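PDB 3O0H: glutathione reductase from Bartonella henselae, which catalyses the NADPH-dependent reduction of glutathione disulfide to glutathione, using a bound FAD as its redox cofactor. Local coordinates for residues B[25-30]-B[51-56]; B[55-60]-B[133-138]; B[39-44]-B[342-347]. One frame throughout, in Å; residues are numbered along the deposited sequence. Where two conformers were deposited one is given.

Overall arrangement
All three contacts belong to the FAD-binding part of the chain and lie on the same side of its centre. Contacts 1 and 3 share the Rossmann-type unit of strand 27-32, helix 36-47 and strand 52-55: contact 1 pairs its two strands, and contact 3 packs its helix against helix 334-349. Contact 2 takes over where strand 52-55 ends, sharing A55 and E56 with contact 1, and F30 touches A136 between them. The chemistry changes accordingly. Contact 1 runs from hydrogen bonds of the exposed R51 into buried strand pairing, contact 2 is mainly polar and built round the adenosine of FAD, and contact 3 is mainly apolar, with one weak N-H...S bond at its partly exposed margin.

Contact 1. Residues B[25-30]-B[51-56]; sequences FDFDLF and RVAIAE. With FAD (flavin-adenine dinucleotide), chain H.
In a beta-alpha-beta unit of the FAD-binding sheet, the end of segment 25-30 pairs in parallel with strand 52-55, L29 with V52 and F30 with A53; before this the chain turns a corner at D28. R51 O receives both D28 N and L29 N, and A53 N bonds to L29 O at 2.9 Å. At the exposed end, R51 N gives a nearly straight bond (173°) to D28 OD2, from the anti side but tilted out of the carboxylate plane. A bend at chi3 (-53°) turns the guanidinium back to the incoming chain, where NH2 reaches F25 O at 2.9 Å, in the guanidinium plane but above the carbonyl plane, and NH1 makes a weak bond to D26 O. D28 OD1 adds a long salt bridge to R51 NH2, 3.7 Å, the flat groups nearly perpendicular. Further in, A53 CB sits over the centre of the F27 ring, a CH-pi contact of 3.5 Å to the centroid, while F30 CE1 touches A55 CB at 3.7 Å. Y132 of strand 130-132 and I153 of strand 152-155 also pack on F27 and F30; on the other face, L29 and V52 lie against helix 36-47.

Contact 2. Residues B[55-60]-B[133-138]; sequences AEEYRI and ESRAVF. With FAD (flavin-adenine dinucleotide), chain H.
The loop that follows strand 52-55 runs beside the chain entering strand 136-138, with E56 nearest E133 and E57 nearest R135; the CA atoms of the latter pair are 4.3 Å apart. No beta pairing joins the two segments. E56 O faces the backbone of E133 and S134, with E133 CA making a CA-H...O contact to it, and A55 CB rests against A136 CB at 3.6 Å. The side chains of E57 and R135 lie side by side and point the same way. E57 places CG between its backbone N and carbonyl carbon (chi1 66°), then runs extended, its CG and CD passing close to the adenine ring, while R135 is extended from CG to NE. R135 NH1 meets E57 OE1 at 2.8 Å in a salt bridge, on the syn side but tilted out of the carboxylate plane, and within the guanidinium plane. A water spans E57 OE2 and R135 NH1, and G292 O takes a bond from R135 NH2, so several partners fix the guanidinium. One face of it carries the adenine amino group, FAD N6A, 3.4 Å from R135 NH1. E56 reaches the other end of the adenosine: OE1 accepts from FAD O3B at 2.7 Å and OE2 from FAD O2B at 2.6 Å. Y58 N and S34 N also bond to this carboxylate, to OE2 and OE1, and would help to hold it in place. A136 reads the adenine with its backbone, its N giving to FAD N1A (3.1 Å) and its O receiving FAD N6A (2.9 Å). An acidic residue just beyond the second strand, gripping both ribose hydroxyls, is a hallmark of the dinucleotide-binding Rossmann fold; here the loop and the entry to strand 136-138 line part of the adenosine pocket of FAD.

Contact 3. Residues B[39-44]-B[342-347]; sequences VRAARL and MCFVKN
M342 lays its sulfur against L44, SD lying 3.5 Å from L44 CD1, and the two side chains cross at about a right angle. Bends at chi2 and chi3 (-67° and -83°) fold the methionine so that its end comes closer to helix 36-47 than its first bond would suggest. The same sulfur is approached by R40, whose NH1 makes a weak hydrogen bond to M342 SD at 3.5 Å, with the sulfur near the plane of the guanidinium at its edge. R40 is folded as well, and its CG and CD also pass close to the sulfur, so that M342 SD is met by the aliphatic part of the arginine as well as by its N-H. Deeper in the interface, V345 CG2 meets L44 CD1 of helix 36-47 at 4.0 Å and packs close to A41 O. The methyl of A41 meets the F344 ring obliquely, 3.9 Å from CD2. With only a methyl at A41, the backbones come near, its CA being 6.3 Å from that of V345. The segment axes approach to 9.1 Å and run in roughly the same direction, crossing at -33°. The packing thus passes from the buried A41, F344 and V345 to the partly exposed R40, L44 and M342. Helix 36-47 follows the first strand of the FAD-binding sheet, and both helices lie against that sheet: A41 and F344 both touch L159 of strand 158-160, and F344 meets W322 of strand 321-323 edge-to-face. Away from helix 334-349, V39 and A42 pack on helix 102-126.

Contact 1. Residues B[25-30]-B[51-56]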
loop_
_atom_site.group_PDB
_atom_site.type_symbol
_atom_site.label_atom_id
_atom_site.label_comp_id
_atom_site.label_asym_id
_atom_site.label_seq_id
_atom_site.Cartn_x
_atom_site.Cartn_y
_atom_site.Cartn_z
ATOM N N PHE B 25 48.702 -6.245 11.148
ATOM C CA PHE B 25 47.703 -7.215 10.716
ATOM C C PHE B 25 47.496 -7.188 9.227
ATOM O O PHE B 25 47.701 -6.152 8.573
ATOM C CB PHE B 25 46.390 -6.915 11.439
ATOM C CG PHE B 25 46.486 -7.049 12.926
ATOM C CD1 PHE B 25 46.687 -8.280 13.503
ATOM C CD2 PHE B 25 46.426 -5.927 13.748
ATOM C CE1 PHE B 25 46.806 -8.420 14.881
ATOM C CE2 PHE B 25 46.528 -6.064 15.127
ATOM C CZ PHE B 25 46.706 -7.307 15.690
ATOM N N ASP B 26 47.068 -8.326 8.663
ATOM C CA ASP B 26 46.838 -8.370 7.233
ATOM C C ASP B 26 45.706 -7.420 6.839
ATOM O O ASP B 26 45.766 -6.819 5.788
ATOM C CB ASP B 26 46.480 -9.787 6.731
ATOM C CG ASP B 26 47.588 -10.798 6.939
ATOM O OD1 ASP B 26 48.772 -10.452 6.753
ATOM O OD2 ASP B 26 47.243 -11.931 7.325
ATOM N N PHE B 27 44.693 -7.266 7.681
ATOM C CA PHE B 27 43.551 -6.380 7.390
ATOM C C PHE B 27 43.146 -5.589 8.627
ATOM O O PHE B 27 43.350 -6.045 9.741
ATOM C CB PHE B 27 42.325 -7.172 6.892
ATOM C CG PHE B 27 42.536 -7.846 5.621
ATOM C CD1 PHE B 27 42.287 -7.191 4.420
ATOM C CD2 PHE B 27 43.011 -9.158 5.593
ATOM C CE1 PHE B 27 42.496 -7.846 3.187
ATOM C CE2 PHE B 27 43.268 -9.799 4.355
ATOM C CZ PHE B 27 43.012 -9.153 3.172
ATOM N N ASP B 28 42.546 -4.415 8.407
ATOM C CA ASP B 28 41.998 -3.603 9.509
ATOM C C ASP B 28 40.736 -4.270 10.081
ATOM O O ASP B 28 40.471 -4.225 11.301
ATOM C CB ASP B 28 41.634 -2.185 9.050
ATOM C CG ASP B 28 42.832 -1.380 8.562
ATOM O OD1 ASP B 28 43.894 -1.441 9.205
ATOM O OD2 ASP B 28 42.674 -0.699 7.525
ATOM N N LEU B 29 39.989 -4.911 9.181
ATOM C CA LEU B 29 38.740 -5.563 9.496
ATOM C C LEU B 29 38.554 -6.782 8.616
ATOM O O LEU B 29 38.679 -6.705 7.366
ATOM C CB LEU B 29 37.576 -4.608 9.241
ATOM C CG LEU B 29 36.174 -5.179 9.448
ATOM C CD1 LEU B 29 35.944 -5.505 10.915
ATOM C CD2 LEU B 29 35.158 -4.161 8.939
ATOM N N PHE B 30 38.199 -7.883 9.263
ATOM C CA PHE B 30 37.819 -9.143 8.603
ATOM C C PHE B 30 36.391 -9.440 9.000
ATOM O O PHE B 30 36.081 -9.625 10.197
ATOM C CB PHE B 30 38.720 -10.301 9.035
ATOM C CG PHE B 30 38.605 -11.540 8.193
ATOM C CD1 PHE B 30 37.495 -12.358 8.288
ATOM C CD2 PHE B 30 39.639 -11.906 7.321
ATOM C CE1 PHE B 30 37.399 -13.562 7.544
ATOM C CE2 PHE B 30 39.555 -13.042 6.575
ATOM C CZ PHE B 30 38.415 -13.903 6.685
ATOM N N ARG B 51 41.351 -1.298 5.149
ATOM C CA ARG B 51 41.695 -2.532 4.449
ATOM C C ARG B 51 40.821 -3.645 5.034
ATOM O O ARG B 51 40.912 -3.977 6.205
ATOM C CB ARG B 51 43.184 -2.834 4.614
ATOM C CG ARG B 51 44.060 -1.642 4.263
ATOM C CD ARG B 51 45.550 -1.851 4.589
ATOM N NE ARG B 51 45.742 -2.270 5.977
ATOM C CZ ARG B 51 46.266 -3.437 6.359
ATOM N NH1 ARG B 51 46.724 -4.302 5.452
ATOM N NH2 ARG B 51 46.368 -3.730 7.663
ATOM N N VAL B 52 39.920 -4.170 4.226
ATOM C CA VAL B 52 38.847 -5.047 4.736
ATOM C C VAL B 52 38.843 -6.323 3.898
ATOM O O VAL B 52 39.107 -6.285 2.692
ATOM C CB VAL B 52 37.471 -4.333 4.602
ATOM C CG1 VAL B 52 36.339 -5.238 5.110
ATOM C CG2 VAL B 52 37.465 -2.956 5.274
ATOM N N ALA B 53 38.556 -7.437 4.536
ATOM C CA ALA B 53 38.347 -8.724 3.876
ATOM C C ALA B 53 37.015 -9.260 4.329
ATOM O O ALA B 53 36.555 -8.937 5.427
ATOM C CB ALA B 53 39.468 -9.735 4.244
ATOM N N ILE B 54 36.377 -10.058 3.482
ATOM C CA ILE B 54 35.127 -10.715 3.849
ATOM C C ILE B 54 35.225 -12.174 3.374
ATOM O O ILE B 54 35.706 -12.441 2.256
ATOM C CB ILE B 54 33.884 -9.996 3.272
ATOM C CG1 ILE B 54 32.566 -10.566 3.861
ATOM C CG2 ILE B 54 33.926 -10.003 1.687
ATOM C CD1 ILE B 54 31.339 -9.611 3.718
ATOM N N ALA B 55 34.781 -13.089 4.236
ATOM C CA ALA B 55 34.730 -14.503 3.896
ATOM C C ALA B 55 33.288 -14.861 3.686
ATOM O O ALA B 55 32.441 -14.527 4.525
ATOM C CB ALA B 55 35.372 -15.387 5.007
ATOM N N GLU B 56 33.033 -15.566 2.586
ATOM C CA GLU B 56 31.711 -16.139 2.271
ATOM C C GLU B 56 31.852 -17.567 1.794
ATOM O O GLU B 56 32.490 -17.843 0.755
ATOM C CB GLU B 56 31.014 -15.314 1.192
ATOM C CG GLU B 56 29.635 -15.823 0.793
ATOM C CD GLU B 56 28.745 -16.161 1.981
ATOM O OE1 GLU B 56 28.427 -15.251 2.788
ATOM O OE2 GLU B 56 28.356 -17.325 2.072
HETATM P PA FAD H . 22.819 -14.027 6.568
HETATM O O1A FAD H . 22.172 -15.360 6.790
HETATM O O2A FAD H . 22.134 -13.169 5.540
HETATM O O5B FAD H . 24.364 -14.153 6.178
HETATM C C5B FAD H . 25.275 -15.021 6.819
HETATM C C4B FAD H . 26.272 -15.421 5.750
HETATM O O4B FAD H . 27.433 -16.002 6.325
HETATM C C3B FAD H . 25.733 -16.436 4.749
HETATM O O3B FAD H . 25.939 -15.968 3.413
HETATM C C2B FAD H . 26.545 -17.691 5.008
HETATM O O2B FAD H . 26.781 -18.400 3.815
HETATM C C1B FAD H . 27.835 -17.169 5.543
HETATM N N9A FAD H . 28.603 -17.909 6.557
HETATM C C8A FAD H . 28.150 -18.444 7.727
HETATM N N7A FAD H . 29.206 -18.898 8.420
HETATM C C5A FAD H . 30.325 -18.639 7.682
HETATM C C6A FAD H . 31.664 -18.805 7.922
HETATM N N6A FAD H . 32.136 -19.386 9.036
HETATM N N1A FAD H . 32.568 -18.398 6.971
HETATM C C2A FAD H . 32.118 -17.793 5.821
HETATM N N3A FAD H . 30.797 -17.594 5.594
HETATM C C4A FAD H . 29.939 -17.981 6.549
HETATM N N1 FAD H . 13.783 -11.512 6.774
HETATM C C2 FAD H . 13.027 -10.391 6.495
HETATM O O2 FAD H . 13.284 -9.263 6.987
HETATM N N3 FAD H . 11.983 -10.499 5.664
HETATM C C4 FAD H . 11.643 -11.686 5.036
HETATM O O4 FAD H . 10.685 -11.662 4.253
HETATM C C4X FAD H . 12.402 -12.825 5.311
HETATM N N5 FAD H . 12.133 -14.025 4.713
HETATM C C5X FAD H . 12.956 -15.115 4.997
HETATM C C6 FAD H . 12.655 -16.324 4.395
HETATM C C7 FAD H . 13.445 -17.442 4.627
HETATM C C7M FAD H . 13.082 -18.741 3.930
HETATM C C8 FAD H . 14.541 -17.345 5.462
HETATM C C8M FAD H . 15.395 -18.559 5.764
HETATM C C9 FAD H . 14.833 -16.141 6.092
HETATM C C9A FAD H . 14.030 -15.019 5.862
HETATM N N10 FAD H . 14.285 -13.795 6.456
HETATM C C10 FAD H . 13.496 -12.709 6.167
HETATM C "C1'" FAD H . 15.402 -13.598 7.404
HETATM C "C2'" FAD H . 16.639 -13.003 6.781
HETATM O "O2'" FAD H . 17.104 -13.881 5.774
HETATM C "C3'" FAD H . 17.679 -12.855 7.860
HETATM O "O3'" FAD H . 17.189 -12.218 9.026
HETATM C "C4'" FAD H . 18.915 -12.178 7.310
HETATM O "O4'" FAD H . 19.378 -12.927 6.183
HETATM C "C5'" FAD H . 20.022 -12.132 8.356
HETATM O "O5'" FAD H . 21.173 -11.425 7.843
HETATM P P FAD H . 22.594 -11.862 8.449
HETATM O O1P FAD H . 23.667 -10.922 7.946
HETATM O O2P FAD H . 22.500 -11.936 9.957
HETATM O O3P FAD H . 22.882 -13.362 8.026
#

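Contact 2. Residues B[55-60]-B[133-138]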
loop_
_atom_site.group_PDB
_atom_site.type_symbol
_atom_site.label_atom_id
_atom_site.label_comp_id
_atom_site.label_asym_id
_atom_site.label_seq_id
_atom_site.Cartn_x
_atom_site.Cartn_y
_atom_site.Cartn_z
ATOM N N ALA B 55 34.781 -13.089 4.236
ATOM C CA ALA B 55 34.730 -14.503 3.896
ATOM C C ALA B 55 33.288 -14.861 3.686
ATOM O O ALA B 55 32.441 -14.527 4.525
ATOM C CB ALA B 55 35.372 -15.387 5.007
ATOM N N GLU B 56 33.033 -15.566 2.586
ATOM C CA GLU B 56 31.711 -16.139 2.271
ATOM C C GLU B 56 31.852 -17.567 1.794
ATOM O O GLU B 56 32.490 -17.843 0.755
ATOM C CB GLU B 56 31.014 -15.314 1.192
ATOM C CG GLU B 56 29.635 -15.823 0.793
ATOM C CD GLU B 56 28.745 -16.161 1.981
ATOM O OE1 GLU B 56 28.427 -15.251 2.788
ATOM O OE2 GLU B 56 28.356 -17.325 2.072
ATOM N N GLU B 57 31.283 -18.493 2.553
ATOM C CA GLU B 57 31.431 -19.913 2.253
ATOM C C GLU B 57 30.469 -20.417 1.180
ATOM O O GLU B 57 30.674 -21.517 0.643
ATOM C CB GLU B 57 31.280 -20.770 3.527
ATOM C CG GLU B 57 29.875 -20.736 4.167
ATOM C CD GLU B 57 29.756 -21.483 5.485
ATOM O OE1 GLU B 57 30.702 -22.146 5.941
ATOM O OE2 GLU B 57 28.656 -21.470 6.031
ATOM N N TYR B 58 29.407 -19.664 0.924
ATOM C CA TYR B 58 28.404 -20.056 -0.014
ATOM C C TYR B 58 28.267 -19.014 -1.110
ATOM O O TYR B 58 29.055 -19.016 -2.061
ATOM C CB TYR B 58 27.062 -20.394 0.701
ATOM C CG TYR B 58 26.044 -21.029 -0.223
ATOM C CD1 TYR B 58 24.769 -20.489 -0.402
ATOM C CD2 TYR B 58 26.376 -22.188 -0.945
ATOM C CE1 TYR B 58 23.851 -21.092 -1.271
ATOM C CE2 TYR B 58 25.477 -22.778 -1.783
ATOM C CZ TYR B 58 24.212 -22.219 -1.951
ATOM O OH TYR B 58 23.343 -22.831 -2.832
ATOM N N ARG B 59 27.276 -18.137 -1.016
ATOM C CA ARG B 59 27.069 -17.139 -2.056
ATOM C C ARG B 59 26.939 -15.709 -1.498
ATOM O O ARG B 59 26.270 -15.420 -0.467
ATOM C CB ARG B 59 25.863 -17.499 -2.913
ATOM C CG ARG B 59 26.054 -18.795 -3.706
ATOM C CD ARG B 59 24.796 -19.136 -4.444
ATOM N NE ARG B 59 24.562 -18.242 -5.555
ATOM C CZ ARG B 59 23.591 -18.391 -6.458
ATOM N NH1 ARG B 59 22.715 -19.398 -6.379
ATOM N NH2 ARG B 59 23.475 -17.504 -7.434
ATOM N N ILE B 60 27.587 -14.808 -2.194
ATOM C CA ILE B 60 27.629 -13.405 -1.786
ATOM C C ILE B 60 26.206 -12.811 -1.752
ATOM O O ILE B 60 25.415 -12.993 -2.689
ATOM C CB ILE B 60 28.509 -12.574 -2.727
ATOM C CG1 ILE B 60 29.989 -12.998 -2.633
ATOM C CG2 ILE B 60 28.389 -11.099 -2.374
ATOM C CD1 ILE B 60 30.605 -12.649 -1.292
ATOM N N GLU B 133 36.496 -16.672 -0.958
ATOM C CA GLU B 133 35.389 -17.601 -1.209
ATOM C C GLU B 133 35.660 -18.922 -0.453
ATOM O O GLU B 133 36.036 -19.962 -1.024
ATOM C CB GLU B 133 35.219 -17.797 -2.713
ATOM C CG GLU B 133 34.823 -16.468 -3.429
ATOM C CD GLU B 133 34.517 -16.685 -4.899
ATOM O OE1 GLU B 133 35.223 -17.473 -5.532
ATOM O OE2 GLU B 133 33.533 -16.115 -5.402
ATOM N N SER B 134 35.490 -18.841 0.858
ATOM C CA SER B 134 35.766 -19.939 1.765
ATOM C C SER B 134 35.090 -19.672 3.083
ATOM O O SER B 134 34.841 -18.528 3.449
ATOM C CB SER B 134 37.272 -20.042 1.997
ATOM O OG SER B 134 37.627 -21.118 2.845
ATOM N N ARG B 135 34.769 -20.739 3.786
ATOM C CA ARG B 135 34.429 -20.625 5.182
ATOM C C ARG B 135 35.683 -20.105 5.871
ATOM O O ARG B 135 36.799 -20.467 5.487
ATOM C CB ARG B 135 34.055 -22.013 5.723
ATOM C CG ARG B 135 33.788 -22.091 7.248
ATOM C CD ARG B 135 33.260 -23.476 7.620
ATOM N NE ARG B 135 32.874 -23.553 9.028
ATOM C CZ ARG B 135 31.715 -23.099 9.523
ATOM N NH1 ARG B 135 30.814 -22.501 8.735
ATOM N NH2 ARG B 135 31.472 -23.205 10.819
ATOM N N ALA B 136 35.497 -19.255 6.873
ATOM C CA ALA B 136 36.572 -18.825 7.776
ATOM C C ALA B 136 36.167 -19.230 9.194
ATOM O O ALA B 136 35.015 -19.067 9.588
ATOM C CB ALA B 136 36.750 -17.321 7.731
ATOM N N VAL B 137 37.156 -19.687 9.955
ATOM C CA VAL B 137 37.029 -20.023 11.364
ATOM C C VAL B 137 38.147 -19.346 12.145
ATOM O O VAL B 137 39.217 -19.062 11.604
ATOM C CB VAL B 137 37.055 -21.547 11.601
ATOM C CG1 VAL B 137 36.060 -22.250 10.689
ATOM C CG2 VAL B 137 38.450 -22.157 11.400
ATOM N N PHE B 138 37.918 -19.099 13.428
ATOM C CA PHE B 138 38.971 -18.518 14.283
ATOM C C PHE B 138 40.031 -19.550 14.607
ATOM O O PHE B 138 39.726 -20.711 14.904
ATOM C CB PHE B 138 38.416 -17.987 15.611
ATOM C CG PHE B 138 37.539 -16.758 15.483
ATOM C CD1 PHE B 138 36.190 -16.874 15.246
ATOM C CD2 PHE B 138 38.069 -15.493 15.668
ATOM C CE1 PHE B 138 35.382 -15.735 15.151
ATOM C CE2 PHE B 138 37.288 -14.365 15.598
ATOM C CZ PHE B 138 35.944 -14.483 15.346
HETATM P PA FAD H . 22.819 -14.027 6.568
HETATM O O1A FAD H . 22.172 -15.360 6.790
HETATM O O2A FAD H . 22.134 -13.169 5.540
HETATM O O5B FAD H . 24.364 -14.153 6.178
HETATM C C5B FAD H . 25.275 -15.021 6.819
HETATM C C4B FAD H . 26.272 -15.421 5.750
HETATM O O4B FAD H . 27.433 -16.002 6.325
HETATM C C3B FAD H . 25.733 -16.436 4.749
HETATM O O3B FAD H . 25.939 -15.968 3.413
HETATM C C2B FAD H . 26.545 -17.691 5.008
HETATM O O2B FAD H . 26.781 -18.400 3.815
HETATM C C1B FAD H . 27.835 -17.169 5.543
HETATM N N9A FAD H . 28.603 -17.909 6.557
HETATM C C8A FAD H . 28.150 -18.444 7.727
HETATM N N7A FAD H . 29.206 -18.898 8.420
HETATM C C5A FAD H . 30.325 -18.639 7.682
HETATM C C6A FAD H . 31.664 -18.805 7.922
HETATM N N6A FAD H . 32.136 -19.386 9.036
HETATM N N1A FAD H . 32.568 -18.398 6.971
HETATM C C2A FAD H . 32.118 -17.793 5.821
HETATM N N3A FAD H . 30.797 -17.594 5.594
HETATM C C4A FAD H . 29.939 -17.981 6.549
HETATM N N1 FAD H . 13.783 -11.512 6.774
HETATM C C2 FAD H . 13.027 -10.391 6.495
HETATM O O2 FAD H . 13.284 -9.263 6.987
HETATM N N3 FAD H . 11.983 -10.499 5.664
HETATM C C4 FAD H . 11.643 -11.686 5.036
HETATM O O4 FAD H . 10.685 -11.662 4.253
HETATM C C4X FAD H . 12.402 -12.825 5.311
HETATM N N5 FAD H . 12.133 -14.025 4.713
HETATM C C5X FAD H . 12.956 -15.115 4.997
HETATM C C6 FAD H . 12.655 -16.324 4.395
HETATM C C7 FAD H . 13.445 -17.442 4.627
HETATM C C7M FAD H . 13.082 -18.741 3.930
HETATM C C8 FAD H . 14.541 -17.345 5.462
HETATM C C8M FAD H . 15.395 -18.559 5.764
HETATM C C9 FAD H . 14.833 -16.141 6.092
HETATM C C9A FAD H . 14.030 -15.019 5.862
HETATM N N10 FAD H . 14.285 -13.795 6.456
HETATM C C10 FAD H . 13.496 -12.709 6.167
HETATM C "C1'" FAD H . 15.402 -13.598 7.404
HETATM C "C2'" FAD H . 16.639 -13.003 6.781
HETATM O "O2'" FAD H . 17.104 -13.881 5.774
HETATM C "C3'" FAD H . 17.679 -12.855 7.860
HETATM O "O3'" FAD H . 17.189 -12.218 9.026
HETATM C "C4'" FAD H . 18.915 -12.178 7.310
HETATM O "O4'" FAD H . 19.378 -12.927 6.183
HETATM C "C5'" FAD H . 20.022 -12.132 8.356
HETATM O "O5'" FAD H . 21.173 -11.425 7.843
HETATM P P FAD H . 22.594 -11.862 8.449
HETATM O O1P FAD H . 23.667 -10.922 7.946
HETATM O O2P FAD H . 22.500 -11.936 9.957
HETATM O O3P FAD H . 22.882 -13.362 8.026
HETATM O O HOH W 1 27.884 -22.297 8.445
HETATM O O HOH W 2 30.762 -17.637 -4.184
#

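Contact 3. Residues B[39-44]-B[342-347]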
loop_
_atom_site.group_PDB
_atom_site.type_symbol
_atom_site.label_atom_id
_atom_site.label_comp_id
_atom_site.label_asym_id
_atom_site.label_seq_id
_atom_site.Cartn_x
_atom_site.Cartn_y
_atom_site.Cartn_z
ATOM N N VAL B 39 27.689 -7.793 4.553
ATOM C CA VAL B 39 27.991 -7.120 3.289
ATOM C C VAL B 39 27.840 -5.617 3.450
ATOM O O VAL B 39 28.645 -4.835 2.866
ATOM C CB VAL B 39 27.160 -7.714 2.124
ATOM C CG1 VAL B 39 25.724 -7.212 2.160
ATOM C CG2 VAL B 39 27.835 -7.405 0.794
ATOM N N ARG B 40 26.884 -5.179 4.283
ATOM C CA ARG B 40 26.713 -3.754 4.541
ATOM C C ARG B 40 27.913 -3.209 5.287
ATOM O O ARG B 40 28.461 -2.192 4.883
ATOM C CB ARG B 40 25.446 -3.414 5.332
ATOM C CG ARG B 40 25.288 -1.878 5.612
ATOM C CD ARG B 40 25.083 -1.032 4.335
ATOM N NE ARG B 40 23.879 -1.404 3.573
ATOM C CZ ARG B 40 22.681 -0.808 3.711
ATOM N NH1 ARG B 40 22.458 0.155 4.612
ATOM N NH2 ARG B 40 21.679 -1.228 2.995
ATOM N N ALA B 41 28.318 -3.909 6.358
ATOM C CA ALA B 41 29.426 -3.481 7.197
ATOM C C ALA B 41 30.734 -3.389 6.426
ATOM O O ALA B 41 31.489 -2.405 6.546
ATOM C CB ALA B 41 29.605 -4.457 8.397
ATOM N N ALA B 42 31.034 -4.433 5.683
ATOM C CA ALA B 42 32.275 -4.500 4.928
ATOM C C ALA B 42 32.377 -3.412 3.859
ATOM O O ALA B 42 33.437 -2.794 3.735
ATOM C CB ALA B 42 32.446 -5.863 4.292
ATOM N N ARG B 43 31.298 -3.190 3.095
ATOM C CA ARG B 43 31.299 -2.178 2.010
ATOM C C ARG B 43 31.508 -0.807 2.615
ATOM O O ARG B 43 32.326 -0.019 2.095
ATOM C CB ARG B 43 30.015 -2.214 1.164
ATOM C CG ARG B 43 29.891 -1.077 0.109
ATOM C CD ARG B 43 28.659 -1.296 -0.838
ATOM N NE ARG B 43 27.392 -1.288 -0.111
ATOM C CZ ARG B 43 26.742 -0.199 0.319
ATOM N NH1 ARG B 43 25.596 -0.341 0.975
ATOM N NH2 ARG B 43 27.192 1.028 0.086
ATOM N N LEU B 44 30.836 -0.533 3.739
ATOM C CA LEU B 44 30.931 0.777 4.351
ATOM C C LEU B 44 32.347 1.027 4.916
ATOM O O LEU B 44 32.882 2.098 4.729
ATOM C CB LEU B 44 29.922 0.975 5.469
ATOM C CG LEU B 44 28.450 1.111 5.102
ATOM C CD1 LEU B 44 27.654 1.131 6.436
ATOM C CD2 LEU B 44 28.205 2.374 4.279
ATOM N N MET B 342 25.030 -0.834 10.416
ATOM C CA MET B 342 25.216 0.606 10.446
ATOM C C MET B 342 25.682 1.045 11.822
ATOM O O MET B 342 26.534 1.930 11.935
ATOM C CB MET B 342 23.931 1.366 10.083
ATOM C CG MET B 342 23.286 0.976 8.714
ATOM S SD MET B 342 24.314 1.442 7.327
ATOM C CE MET B 342 23.833 3.194 7.161
ATOM N N CYS B 343 25.091 0.461 12.858
ATOM C CA CYS B 343 25.493 0.774 14.232
ATOM C C CYS B 343 26.941 0.370 14.468
ATOM O O CYS B 343 27.713 1.108 15.094
ATOM C CB CYS B 343 24.559 0.076 15.230
ATOM S SG CYS B 343 22.898 0.759 15.205
ATOM N N PHE B 344 27.324 -0.791 13.941
ATOM C CA PHE B 344 28.702 -1.277 14.101
ATOM C C PHE B 344 29.721 -0.339 13.459
ATOM O O PHE B 344 30.702 -0.007 14.081
ATOM C CB PHE B 344 28.861 -2.701 13.532
ATOM C CG PHE B 344 30.258 -3.036 13.149
ATOM C CD1 PHE B 344 31.215 -3.323 14.127
ATOM C CD2 PHE B 344 30.655 -2.990 11.817
ATOM C CE1 PHE B 344 32.547 -3.613 13.760
ATOM C CE2 PHE B 344 31.969 -3.282 11.449
ATOM C CZ PHE B 344 32.915 -3.597 12.424
ATOM N N VAL B 345 29.453 0.139 12.245
ATOM C CA VAL B 345 30.402 0.996 11.544
ATOM C C VAL B 345 30.610 2.339 12.256
ATOM O O VAL B 345 31.752 2.792 12.413
ATOM C CB VAL B 345 30.057 1.205 10.068
ATOM C CG1 VAL B 345 31.083 2.167 9.431
ATOM C CG2 VAL B 345 30.048 -0.141 9.316
ATOM N N LYS B 346 29.526 2.955 12.691
ATOM C CA LYS B 346 29.579 4.169 13.539
ATOM C C LYS B 346 30.403 3.959 14.845
ATOM O O LYS B 346 31.295 4.732 15.150
ATOM C CB LYS B 346 28.145 4.648 13.846
ATOM N N ASN B 347 30.140 2.899 15.595
ATOM C CA ASN B 347 30.847 2.661 16.871
ATOM C C ASN B 347 32.324 2.285 16.740
ATOM O O ASN B 347 33.181 2.762 17.496
ATOM C CB ASN B 347 30.105 1.555 17.637
ATOM C CG ASN B 347 28.843 2.074 18.293
ATOM O OD1 ASN B 347 28.886 3.096 18.931
ATOM N ND2 ASN B 347 27.731 1.386 18.125
#